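Local coordinates for protein class I phosphodiesterase PDEB1 (Leishmania major, PDB 2R8Q) that belongs to the class I phosphodiesterase family and carries zinc, magnesium and 3-isobutyl-1-methylxanthine in its all-helical catalytic domain, at residues K251-S256 / F317-I321; R225-L229 / L244-T248; L72-C78 / E127-Y131; F86-C90 / V135-V139. All coordinates share one frame; numbering follows the deposited sequence.

Interaction 1 of 4, residues K251-S256 / F317-I321; sequences KAGDVS and FFRDI. With ZN (zinc ion), chain C.
Phe317 and Phe318 reach from helix 302-324 to the last turn of helix 239-254, where Ala252 meets both rings. The Phe317 ring is edge-on to the Ala252 backbone: CE2 lies 3.7 Å from Ala252 CA, which sits near the ring plane. CG of Phe317 is anti to the backbone N (chi1 -175°), which directs the ring toward helix 239-254. The Lys251 side chain crosses that of Phe317 at about a right angle. Its CE is 3.9 Å from Phe317 CZ. The chain, bent at its last two torsions, ends with NZ hydrogen-bonded to His219; any cation-pi attraction to Phe317 is weak at best. Phe318 also uses its edge. Its CZ comes within 3.3 Å of Ala252 O, and its CE1 is 3.7 Å from Val255 O. This turn belongs to the metal site of the HD-type phosphodiesterase fold. Asp254 OD1 binds the zinc ion at 2.2 Å, together with two waters, His104, His140 and Asp141. Val255 is the first residue to leave helical geometry. The Val255 and Phe318 side chains slide past each other in opposite directions, with Val255 CG2 3.9 Å from Phe318 CE1. Beyond the helix end, Ser256 OG donates to Gly253 O at 2.7 Å.

Interaction 2 of 4, residues R225-L229 / L244-T248; sequences RFTEL and LVMET
Leu244 points at helix 219-232 and fills the middle of this contact, between Arg225 and Leu229. The two helices belong to the all-helical phosphodiesterase domain, and their local axes run at 133° to each other, 10.6 Å apart at closest approach. They are consecutive in the chain, so this is a helix pair joined by a short connection.

The packed side is mostly apolar. Leu244 CD2 lies 3.4 Å from Arg225 O, against the backbone of the facing helix. Leu229 and Leu244 meet tip to tip, CD2 to CD2 at 3.9 Å. The Phe226 and Thr248 side chains cross at about a right angle. CG of Phe226 is anti to the backbone N (chi1 170°), which lays the ring beside the methyl group. Thr248 CG2 makes an off-centre CH-pi contact, 4.3 Å from the centroid of the Phe226 ring. Ile321 of helix 302-324 packs on both Phe226 and Thr248.

The other side is looser and is bridged by water. Arg225 is partly exposed, and its NE forms a salt bridge with Asp221 of its own helix. The guanidinium and the Glu247 carboxylate stand nearly perpendicular and are too far apart for a salt bridge. A water joins them instead: it accepts from Arg225 NH2 at 2.7 Å and donates to Glu247 OE1.

Back on the packed side, Leu244 O takes two bonds from one residue. Thr248 N and Thr248 OG1 approach from opposite faces of the carbonyl plane, with OG1 at 2.7 Å.

Interaction 3 of 4, residues L72-C78 / E127-Y131; sequences LPEKFGC and ELECY
Phe76 lies beside Tyr131 with the two ring planes only 18° apart, but slid so far that they barely overlap. The centroids are 5.5 Å apart, and Phe76 CD2 is 3.8 Å from Tyr131 CD2. The two side chains run past each other in opposite directions. Leu128 CD1 sits over one face of the Phe76 ring in a CH-pi contact. Lys75 CG lies over the centre of the opposite face. Phe76 CZ presses on the helix backbone, 3.3 Å from Leu128 N. CG of Tyr131 lies opposite its backbone N (chi1 177°), which directs the ring toward Leu72 and Pro73. Leu72 CB packs on Tyr131 CD1 at 3.8 Å. Tyr131 OH lies 3.3 Å from Cys78 CB and is hydrogen-bonded to Val191 O. On the solvent side, between two exposed residues, Lys75 NZ forms a salt bridge with Glu127 OE2 at 2.6 Å. It meets the oxygen from above the carboxylate plane, 40° out of it. Backbone bonds build the turn that carries Phe76: Cys78 N donates to Pro73 O at 2.7 Å, and Gly77 N to Glu74 O. Gly77 takes positive phi as the C-prime residue. The short helix 72-75 therefore ends in a Schellman motif, packed on the first turn of helix 127-139.

Interaction 4 of 4, residues F86-C90 / V135-V139; sequences FILQC and VTALV
Phe86 directs its ring tip between two valines of helix 127-139. Its CZ is 3.5 Å from Val135 CG1 and also 3.5 Å from Val139 CG1. Val139 crosses the Phe86 side chain at about a right angle, while Val135 meets it at a slant. Both methyl groups approach the ring obliquely. Leu138 joins from the same helix, its CD1 4.0 Å from Phe86 CE2. That methyl also touches Ile87 CG1, at 4.1 Å, and so lies against two neighbouring residues of helix 80-92. Cys90 completes the first shell. Its SG is 3.7 Å from Val139 CG1 and packs on Leu138 CB as well.

The ring is placed by its own helix. CG of Phe86 stands anti to the backbone N (chi1 173°), which carries the ring toward helix 127-139. Cys90, one turn later, lays its SG on one ring face, 3.6 Å above the plane and offset toward the rim. The sulfur thus touches the ring and the valine methyl together. Cys90 N donates to Phe86 O at 2.9 Å, the helical bond that spaces these two residues. Across the contact, Leu138 O is bound by the hydroxyl of Tyr94, which follows helix 80-92.

The two segments run nearly parallel, with local axes 23° apart. All six touching residues are buried. Helix 171-184 packs on Phe86 and Val139, and helix 55-68 covers Ile87 and Leu138. Helix 102-118 touches Ile87 and, through Ala137, the far side of helix 127-139, within a fold that has no strands.

In the fold
Interactions 1 and 2 share helix 239-254 and touch: Ile321 CA is 3.4 Å from Phe226 CE2. Together they hold helices 219-232 and 302-324 against it. Interactions 3 and 4 also share a helix, 127-139, but do not pack on each other; their centres are 15 Å apart. Interactions 2 and 3 touch where Met246 CE lies 3.5 Å from Glu129 O. Interaction 1 is at the metal site through Asp254, and its Val255 side chain is about 5 Å from the bound 3-isobutyl-1-methylxanthine. In interaction 4 the side chain of Val139 is about 10 Å from the zinc ion, just before the zinc ligands His140 and Asp141 in the chain.

Interaction 1 of 4, residues K251-S256 / F317-I321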
loop_
_atom_site.group_PDB
_atom_site.type_symbol
_atom_site.label_atom_id
_atom_site.label_comp_id
_atom_site.label_asym_id
_atom_site.label_seq_id
_atom_site.Cartn_x
_atom_site.Cartn_y
_atom_site.Cartn_z
ATOM N N LYS A 251 -20.876 -0.345 -6.732
ATOM C CA LYS A 251 -21.064 -1.774 -6.507
ATOM C C LYS A 251 -21.954 -2.311 -7.622
ATOM O O LYS A 251 -21.688 -3.372 -8.189
ATOM C CB LYS A 251 -21.729 -2.037 -5.155
ATOM C CG LYS A 251 -20.762 -2.126 -3.985
ATOM C CD LYS A 251 -21.477 -2.531 -2.700
ATOM C CE LYS A 251 -22.211 -3.861 -2.847
ATOM N NZ LYS A 251 -21.313 -4.982 -3.244
ATOM N N ALA A 252 -23.006 -1.563 -7.944
ATOM C CA ALA A 252 -23.936 -1.960 -8.996
ATOM C C ALA A 252 -23.209 -2.072 -10.332
ATOM O O ALA A 252 -23.370 -3.051 -11.056
ATOM C CB ALA A 252 -25.075 -0.943 -9.106
ATOM N N GLY A 253 -22.409 -1.064 -10.662
ATOM C CA GLY A 253 -21.679 -1.109 -11.913
ATOM C C GLY A 253 -20.730 -2.294 -11.952
ATOM O O GLY A 253 -20.550 -2.932 -12.986
ATOM N N ASP A 254 -20.128 -2.596 -10.808
ATOM C CA ASP A 254 -19.179 -3.694 -10.706
ATOM C C ASP A 254 -19.808 -5.063 -10.989
ATOM O O ASP A 254 -19.153 -5.941 -11.558
ATOM C CB ASP A 254 -18.532 -3.672 -9.318
ATOM C CG ASP A 254 -17.110 -4.188 -9.326
ATOM O OD1 ASP A 254 -16.483 -4.242 -10.410
ATOM O OD2 ASP A 254 -16.608 -4.525 -8.232
ATOM N N VAL A 255 -21.072 -5.247 -10.613
ATOM C CA VAL A 255 -21.751 -6.523 -10.862
ATOM C C VAL A 255 -22.846 -6.388 -11.918
ATOM O O VAL A 255 -23.804 -7.164 -11.943
ATOM C CB VAL A 255 -22.374 -7.107 -9.565
ATOM C CG1 VAL A 255 -21.278 -7.387 -8.550
ATOM C CG2 VAL A 255 -23.411 -6.153 -8.989
ATOM N N SER A 256 -22.677 -5.416 -12.809
ATOM C CA SER A 256 -23.652 -5.136 -13.863
ATOM C C SER A 256 -23.632 -6.055 -15.082
ATOM O O SER A 256 -24.517 -5.962 -15.930
ATOM C CB SER A 256 -23.486 -3.696 -14.351
ATOM O OG SER A 256 -22.221 -3.507 -14.967
ATOM N N PHE A 317 -29.761 -7.958 -5.458
ATOM C CA PHE A 317 -29.122 -6.658 -5.286
ATOM C C PHE A 317 -29.775 -5.590 -6.153
ATOM O O PHE A 317 -30.142 -4.525 -5.657
ATOM C CB PHE A 317 -27.625 -6.733 -5.608
ATOM C CG PHE A 317 -26.883 -5.453 -5.323
ATOM C CD1 PHE A 317 -26.772 -4.973 -4.021
ATOM C CD2 PHE A 317 -26.304 -4.721 -6.356
ATOM C CE1 PHE A 317 -26.097 -3.783 -3.750
ATOM C CE2 PHE A 317 -25.624 -3.529 -6.096
ATOM C CZ PHE A 317 -25.523 -3.061 -4.791
ATOM N N PHE A 318 -29.919 -5.857 -7.446
ATOM C CA PHE A 318 -30.538 -4.866 -8.321
ATOM C C PHE A 318 -32.014 -4.649 -8.003
ATOM O O PHE A 318 -32.494 -3.518 -8.004
ATOM C CB PHE A 318 -30.364 -5.246 -9.797
ATOM C CG PHE A 318 -29.049 -4.800 -10.381
ATOM C CD1 PHE A 318 -27.936 -5.637 -10.351
ATOM C CD2 PHE A 318 -28.914 -3.524 -10.913
ATOM C CE1 PHE A 318 -26.702 -5.201 -10.843
ATOM C CE2 PHE A 318 -27.686 -3.075 -11.407
ATOM C CZ PHE A 318 -26.578 -3.915 -11.371
ATOM N N ARG A 319 -32.736 -5.729 -7.726
ATOM C CA ARG A 319 -34.149 -5.606 -7.398
ATOM C C ARG A 319 -34.315 -4.721 -6.164
ATOM O O ARG A 319 -35.195 -3.860 -6.116
ATOM C CB ARG A 319 -34.746 -6.994 -7.148
ATOM C CG ARG A 319 -34.741 -7.866 -8.396
ATOM C CD ARG A 319 -34.770 -9.346 -8.059
ATOM N NE ARG A 319 -34.550 -10.166 -9.247
ATOM C CZ ARG A 319 -34.198 -11.447 -9.215
ATOM N NH1 ARG A 319 -34.021 -12.059 -8.051
ATOM N NH2 ARG A 319 -34.023 -12.117 -10.347
ATOM N N ASP A 320 -33.447 -4.924 -5.179
ATOM C CA ASP A 320 -33.494 -4.156 -3.941
ATOM C C ASP A 320 -33.125 -2.685 -4.092
ATOM O O ASP A 320 -33.854 -1.810 -3.625
ATOM C CB ASP A 320 -32.584 -4.799 -2.893
ATOM C CG ASP A 320 -33.252 -5.949 -2.170
ATOM O OD1 ASP A 320 -34.126 -6.608 -2.772
ATOM O OD2 ASP A 320 -32.895 -6.202 -1.001
ATOM N N ILE A 321 -32.003 -2.395 -4.744
ATOM C CA ILE A 321 -31.605 -1.001 -4.882
ATOM C C ILE A 321 -32.490 -0.212 -5.837
ATOM O O ILE A 321 -32.714 0.978 -5.630
ATOM C CB ILE A 321 -30.122 -0.867 -5.308
ATOM C CG1 ILE A 321 -29.921 -1.392 -6.731
ATOM C CG2 ILE A 321 -29.239 -1.631 -4.325
ATOM C CD1 ILE A 321 -28.507 -1.165 -7.256
HETATM ZN ZN ZN C . -14.295 -4.377 -10.646
HETATM O O HOH W 1 -14.234 -4.715 -8.516
HETATM O O HOH W 2 -14.658 -6.630 -10.449
#

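Interaction 2 of 4, residues R225-L229 / L244-T248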
loop_
_atom_site.group_PDB
_atom_site.type_symbol
_atom_site.label_atom_id
_atom_site.label_comp_id
_atom_site.label_asym_id
_atom_site.label_seq_id
_atom_site.Cartn_x
_atom_site.Cartn_y
_atom_site.Cartn_z
ATOM N N ARG A 225 -26.887 -1.634 4.996
ATOM C CA ARG A 225 -26.805 -0.207 5.262
ATOM C C ARG A 225 -27.585 0.593 4.224
ATOM O O ARG A 225 -28.205 1.604 4.555
ATOM C CB ARG A 225 -25.337 0.235 5.325
ATOM C CG ARG A 225 -24.630 -0.300 6.573
ATOM C CD ARG A 225 -23.191 0.174 6.715
ATOM N NE ARG A 225 -22.317 -0.371 5.682
ATOM C CZ ARG A 225 -21.914 0.304 4.611
ATOM N NH1 ARG A 225 -22.306 1.559 4.433
ATOM N NH2 ARG A 225 -21.122 -0.273 3.717
ATOM N N PHE A 226 -27.570 0.133 2.974
ATOM C CA PHE A 226 -28.313 0.815 1.918
ATOM C C PHE A 226 -29.805 0.735 2.220
ATOM O O PHE A 226 -30.541 1.706 2.043
ATOM C CB PHE A 226 -28.061 0.163 0.556
ATOM C CG PHE A 226 -28.972 0.674 -0.528
ATOM C CD1 PHE A 226 -28.715 1.885 -1.161
ATOM C CD2 PHE A 226 -30.120 -0.033 -0.875
ATOM C CE1 PHE A 226 -29.593 2.389 -2.126
ATOM C CE2 PHE A 226 -31.003 0.463 -1.836
ATOM C CZ PHE A 226 -30.738 1.675 -2.460
ATOM N N THR A 227 -30.245 -0.436 2.668
ATOM C CA THR A 227 -31.650 -0.653 2.993
ATOM C C THR A 227 -32.089 0.242 4.151
ATOM O O THR A 227 -33.191 0.798 4.129
ATOM C CB THR A 227 -31.906 -2.121 3.359
ATOM O OG1 THR A 227 -31.430 -2.962 2.300
ATOM C CG2 THR A 227 -33.397 -2.367 3.556
ATOM N N GLU A 228 -31.231 0.382 5.160
ATOM C CA GLU A 228 -31.551 1.232 6.303
ATOM C C GLU A 228 -31.686 2.672 5.813
ATOM O O GLU A 228 -32.511 3.434 6.317
ATOM C CB GLU A 228 -30.456 1.132 7.371
ATOM C CG GLU A 228 -30.695 1.979 8.623
ATOM C CD GLU A 228 -32.048 1.723 9.267
ATOM O OE1 GLU A 228 -32.479 0.552 9.309
ATOM O OE2 GLU A 228 -32.677 2.693 9.743
ATOM N N LEU A 229 -30.874 3.040 4.827
ATOM C CA LEU A 229 -30.930 4.381 4.258
ATOM C C LEU A 229 -32.324 4.597 3.676
ATOM O O LEU A 229 -32.933 5.651 3.856
ATOM C CB LEU A 229 -29.878 4.531 3.154
ATOM C CG LEU A 229 -29.971 5.773 2.265
ATOM C CD1 LEU A 229 -29.787 7.017 3.104
ATOM C CD2 LEU A 229 -28.915 5.703 1.171
ATOM N N LEU A 244 -23.153 6.920 0.593
ATOM C CA LEU A 244 -23.631 5.548 0.510
ATOM C C LEU A 244 -24.232 5.298 -0.878
ATOM O O LEU A 244 -24.141 4.194 -1.414
ATOM C CB LEU A 244 -24.663 5.275 1.608
ATOM C CG LEU A 244 -25.256 3.863 1.667
ATOM C CD1 LEU A 244 -24.156 2.814 1.630
ATOM C CD2 LEU A 244 -26.081 3.730 2.938
ATOM N N VAL A 245 -24.841 6.325 -1.464
ATOM C CA VAL A 245 -25.400 6.186 -2.803
ATOM C C VAL A 245 -24.263 5.953 -3.799
ATOM O O VAL A 245 -24.379 5.114 -4.692
ATOM C CB VAL A 245 -26.203 7.445 -3.221
ATOM C CG1 VAL A 245 -26.434 7.444 -4.736
ATOM C CG2 VAL A 245 -27.545 7.465 -2.494
ATOM N N MET A 246 -23.162 6.685 -3.635
ATOM C CA MET A 246 -22.008 6.526 -4.519
ATOM C C MET A 246 -21.447 5.113 -4.413
ATOM O O MET A 246 -21.146 4.470 -5.424
ATOM C CB MET A 246 -20.903 7.520 -4.151
ATOM C CG MET A 246 -21.224 8.978 -4.433
ATOM S SD MET A 246 -19.894 10.074 -3.852
ATOM C CE MET A 246 -18.660 9.787 -5.110
ATOM N N GLU A 247 -21.304 4.628 -3.181
ATOM C CA GLU A 247 -20.761 3.294 -2.958
ATOM C C GLU A 247 -21.667 2.223 -3.541
ATOM O O GLU A 247 -21.195 1.239 -4.103
ATOM C CB GLU A 247 -20.563 3.044 -1.460
ATOM C CG GLU A 247 -19.589 4.013 -0.805
ATOM C CD GLU A 247 -19.604 3.925 0.710
ATOM O OE1 GLU A 247 -20.603 3.423 1.265
ATOM O OE2 GLU A 247 -18.625 4.371 1.347
ATOM N N THR A 248 -22.973 2.419 -3.401
ATOM C CA THR A 248 -23.928 1.453 -3.918
ATOM C C THR A 248 -23.919 1.446 -5.444
ATOM O O THR A 248 -24.052 0.386 -6.062
ATOM C CB THR A 248 -25.339 1.752 -3.392
ATOM O OG1 THR A 248 -25.304 1.785 -1.963
ATOM C CG2 THR A 248 -26.315 0.672 -3.833
HETATM O O HOH W 3 -21.322 0.531 1.095
#

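Interaction 3 of 4, residues L72-C78 / E127-Y131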
loop_
_atom_site.group_PDB
_atom_site.type_symbol
_atom_site.label_atom_id
_atom_site.label_comp_id
_atom_site.label_asym_id
_atom_site.label_seq_id
_atom_site.Cartn_x
_atom_site.Cartn_y
_atom_site.Cartn_z
ATOM N N LEU A 72 -18.051 17.532 -17.200
ATOM C CA LEU A 72 -17.594 17.494 -15.813
ATOM C C LEU A 72 -16.115 17.843 -15.625
ATOM O O LEU A 72 -15.765 18.608 -14.728
ATOM C CB LEU A 72 -17.904 16.126 -15.195
ATOM C CG LEU A 72 -19.397 15.808 -15.052
ATOM C CD1 LEU A 72 -19.580 14.358 -14.619
ATOM C CD2 LEU A 72 -20.037 16.760 -14.033
ATOM N N PRO A 73 -15.225 17.284 -16.458
ATOM C CA PRO A 73 -13.806 17.614 -16.290
ATOM C C PRO A 73 -13.547 19.118 -16.387
ATOM O O PRO A 73 -12.839 19.689 -15.560
ATOM C CB PRO A 73 -13.139 16.839 -17.422
ATOM C CG PRO A 73 -14.005 15.625 -17.539
ATOM C CD PRO A 73 -15.402 16.206 -17.448
ATOM N N GLU A 74 -14.136 19.761 -17.390
ATOM C CA GLU A 74 -13.945 21.194 -17.575
ATOM C C GLU A 74 -14.555 21.981 -16.423
ATOM O O GLU A 74 -13.968 22.952 -15.948
ATOM C CB GLU A 74 -14.572 21.657 -18.892
ATOM C CG GLU A 74 -14.252 23.106 -19.236
ATOM C CD GLU A 74 -14.945 23.580 -20.498
ATOM O OE1 GLU A 74 -14.781 22.929 -21.551
ATOM O OE2 GLU A 74 -15.650 24.609 -20.437
ATOM N N LYS A 75 -15.734 21.558 -15.978
ATOM C CA LYS A 75 -16.421 22.231 -14.882
ATOM C C LYS A 75 -15.547 22.274 -13.634
ATOM O O LYS A 75 -15.552 23.255 -12.887
ATOM C CB LYS A 75 -17.735 21.511 -14.569
ATOM C CG LYS A 75 -18.571 22.175 -13.489
ATOM C CD LYS A 75 -19.976 21.590 -13.449
ATOM C CE LYS A 75 -20.699 21.816 -14.773
ATOM N NZ LYS A 75 -22.066 21.231 -14.790
ATOM N N PHE A 76 -14.777 21.213 -13.418
ATOM C CA PHE A 76 -13.926 21.145 -12.245
ATOM C C PHE A 76 -12.451 21.449 -12.494
ATOM O O PHE A 76 -11.577 21.059 -11.721
ATOM C CB PHE A 76 -14.134 19.794 -11.564
ATOM C CG PHE A 76 -15.522 19.632 -11.006
ATOM C CD1 PHE A 76 -15.943 20.421 -9.939
ATOM C CD2 PHE A 76 -16.436 18.764 -11.595
ATOM C CE1 PHE A 76 -17.251 20.356 -9.470
ATOM C CE2 PHE A 76 -17.753 18.689 -11.131
ATOM C CZ PHE A 76 -18.159 19.490 -10.067
ATOM N N GLY A 77 -12.190 22.172 -13.580
ATOM C CA GLY A 77 -10.834 22.581 -13.897
ATOM C C GLY A 77 -9.834 21.533 -14.332
ATOM O O GLY A 77 -8.627 21.745 -14.210
ATOM N N CYS A 78 -10.317 20.402 -14.833
ATOM C CA CYS A 78 -9.415 19.362 -15.305
ATOM C C CYS A 78 -9.159 19.643 -16.777
ATOM O O CYS A 78 -10.096 19.759 -17.563
ATOM C CB CYS A 78 -10.046 17.976 -15.143
ATOM S SG CYS A 78 -9.015 16.613 -15.762
ATOM N N GLU A 127 -22.707 17.461 -8.617
ATOM C CA GLU A 127 -21.950 17.270 -9.850
ATOM C C GLU A 127 -20.536 16.793 -9.531
ATOM O O GLU A 127 -19.969 15.982 -10.260
ATOM C CB GLU A 127 -21.902 18.568 -10.661
ATOM C CG GLU A 127 -23.265 19.026 -11.148
ATOM C CD GLU A 127 -23.185 20.210 -12.090
ATOM O OE1 GLU A 127 -22.499 21.196 -11.751
ATOM O OE2 GLU A 127 -23.816 20.157 -13.169
ATOM N N LEU A 128 -19.969 17.288 -8.436
ATOM C CA LEU A 128 -18.629 16.872 -8.039
ATOM C C LEU A 128 -18.608 15.375 -7.743
ATOM O O LEU A 128 -17.673 14.672 -8.129
ATOM C CB LEU A 128 -18.166 17.649 -6.799
ATOM C CG LEU A 128 -16.809 17.219 -6.228
ATOM C CD1 LEU A 128 -15.729 17.364 -7.288
ATOM C CD2 LEU A 128 -16.469 18.062 -5.007
ATOM N N GLU A 129 -19.641 14.888 -7.061
ATOM C CA GLU A 129 -19.718 13.471 -6.722
ATOM C C GLU A 129 -19.888 12.610 -7.970
ATOM O O GLU A 129 -19.356 11.501 -8.044
ATOM C CB GLU A 129 -20.846 13.246 -5.712
ATOM C CG GLU A 129 -20.531 13.939 -4.392
ATOM C CD GLU A 129 -21.687 13.999 -3.419
ATOM O OE1 GLU A 129 -22.860 13.998 -3.852
ATOM O OE2 GLU A 129 -21.410 14.082 -2.203
ATOM N N CYS A 130 -20.611 13.121 -8.962
ATOM C CA CYS A 130 -20.788 12.377 -10.207
ATOM C C CYS A 130 -19.433 12.250 -10.899
ATOM O O CYS A 130 -19.078 11.183 -11.407
ATOM C CB CYS A 130 -21.773 13.092 -11.133
ATOM S SG CYS A 130 -23.490 12.988 -10.589
ATOM N N TYR A 131 -18.681 13.348 -10.911
ATOM C CA TYR A 131 -17.360 13.390 -11.528
ATOM C C TYR A 131 -16.421 12.409 -10.835
ATOM O O TYR A 131 -15.776 11.585 -11.485
ATOM C CB TYR A 131 -16.799 14.816 -11.443
ATOM C CG TYR A 131 -15.400 14.989 -11.988
ATOM C CD1 TYR A 131 -15.069 14.553 -13.273
ATOM C CD2 TYR A 131 -14.409 15.600 -11.226
ATOM C CE1 TYR A 131 -13.784 14.721 -13.780
ATOM C CE2 TYR A 131 -13.119 15.773 -11.725
ATOM C CZ TYR A 131 -12.816 15.329 -13.002
ATOM O OH TYR A 131 -11.540 15.476 -13.491
#

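Interaction 4 of 4, residues F86-C90 / V135-V139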
loop_
_atom_site.group_PDB
_atom_site.type_symbol
_atom_site.label_atom_id
_atom_site.label_comp_id
_atom_site.label_asym_id
_atom_site.label_seq_id
_atom_site.Cartn_x
_atom_site.Cartn_y
_atom_site.Cartn_z
ATOM N N PHE A 86 -4.326 10.756 -17.454
ATOM C CA PHE A 86 -4.868 9.957 -16.352
ATOM C C PHE A 86 -5.392 8.621 -16.881
ATOM O O PHE A 86 -5.072 7.560 -16.346
ATOM C CB PHE A 86 -5.994 10.722 -15.651
ATOM C CG PHE A 86 -6.727 9.916 -14.614
ATOM C CD1 PHE A 86 -6.144 9.658 -13.373
ATOM C CD2 PHE A 86 -7.997 9.417 -14.878
ATOM C CE1 PHE A 86 -6.822 8.914 -12.413
ATOM C CE2 PHE A 86 -8.686 8.671 -13.922
ATOM C CZ PHE A 86 -8.096 8.421 -12.690
ATOM N N ILE A 87 -6.189 8.674 -17.941
ATOM C CA ILE A 87 -6.737 7.456 -18.530
ATOM C C ILE A 87 -5.604 6.511 -18.942
ATOM O O ILE A 87 -5.658 5.311 -18.674
ATOM C CB ILE A 87 -7.610 7.793 -19.756
ATOM C CG1 ILE A 87 -8.839 8.583 -19.304
ATOM C CG2 ILE A 87 -8.021 6.515 -20.483
ATOM C CD1 ILE A 87 -9.641 9.187 -20.445
ATOM N N LEU A 88 -4.563 7.054 -19.567
ATOM C CA LEU A 88 -3.443 6.225 -20.008
ATOM C C LEU A 88 -2.584 5.706 -18.860
ATOM O O LEU A 88 -2.015 4.621 -18.959
ATOM C CB LEU A 88 -2.577 6.995 -21.010
ATOM C CG LEU A 88 -3.273 7.286 -22.343
ATOM C CD1 LEU A 88 -2.391 8.177 -23.201
ATOM C CD2 LEU A 88 -3.571 5.971 -23.061
ATOM N N GLN A 89 -2.476 6.478 -17.779
ATOM C CA GLN A 89 -1.701 6.030 -16.628
ATOM C C GLN A 89 -2.462 4.882 -15.969
ATOM O O GLN A 89 -1.858 3.941 -15.454
ATOM C CB GLN A 89 -1.484 7.177 -15.634
ATOM C CG GLN A 89 -0.468 8.226 -16.108
ATOM C CD GLN A 89 0.974 7.728 -16.073
ATOM O OE1 GLN A 89 1.237 6.547 -15.845
ATOM N NE2 GLN A 89 1.918 8.639 -16.308
ATOM N N CYS A 90 -3.791 4.957 -15.989
ATOM C CA CYS A 90 -4.605 3.882 -15.424
ATOM C C CYS A 90 -4.437 2.631 -16.290
ATOM O O CYS A 90 -4.186 1.534 -15.786
ATOM C CB CYS A 90 -6.088 4.277 -15.388
ATOM S SG CYS A 90 -6.565 5.448 -14.082
ATOM N N VAL A 135 -14.521 8.957 -12.330
ATOM C CA VAL A 135 -13.070 8.856 -12.293
ATOM C C VAL A 135 -12.679 7.611 -11.499
ATOM O O VAL A 135 -11.786 6.862 -11.895
ATOM C CB VAL A 135 -12.451 10.106 -11.619
ATOM C CG1 VAL A 135 -10.985 9.857 -11.273
ATOM C CG2 VAL A 135 -12.585 11.304 -12.548
ATOM N N THR A 136 -13.364 7.391 -10.380
ATOM C CA THR A 136 -13.087 6.246 -9.521
ATOM C C THR A 136 -13.239 4.922 -10.264
ATOM O O THR A 136 -12.486 3.977 -10.030
ATOM C CB THR A 136 -14.012 6.252 -8.288
ATOM O OG1 THR A 136 -13.769 7.443 -7.529
ATOM C CG2 THR A 136 -13.743 5.044 -7.400
ATOM N N ALA A 137 -14.210 4.847 -11.166
ATOM C CA ALA A 137 -14.407 3.620 -11.923
ATOM C C ALA A 137 -13.113 3.172 -12.612
ATOM O O ALA A 137 -12.810 1.985 -12.663
ATOM C CB ALA A 137 -15.515 3.818 -12.961
ATOM N N LEU A 138 -12.338 4.125 -13.123
ATOM C CA LEU A 138 -11.106 3.794 -13.830
ATOM C C LEU A 138 -9.956 3.293 -12.960
ATOM O O LEU A 138 -9.054 2.619 -13.458
ATOM C CB LEU A 138 -10.638 5.003 -14.655
ATOM C CG LEU A 138 -11.620 5.466 -15.736
ATOM C CD1 LEU A 138 -11.114 6.751 -16.382
ATOM C CD2 LEU A 138 -11.787 4.367 -16.781
ATOM N N VAL A 139 -9.981 3.605 -11.668
ATOM C CA VAL A 139 -8.908 3.179 -10.776
ATOM C C VAL A 139 -9.313 2.051 -9.835
ATOM O O VAL A 139 -8.465 1.500 -9.143
ATOM C CB VAL A 139 -8.423 4.340 -9.863
ATOM C CG1 VAL A 139 -8.053 5.559 -10.698
ATOM C CG2 VAL A 139 -9.507 4.693 -8.851
#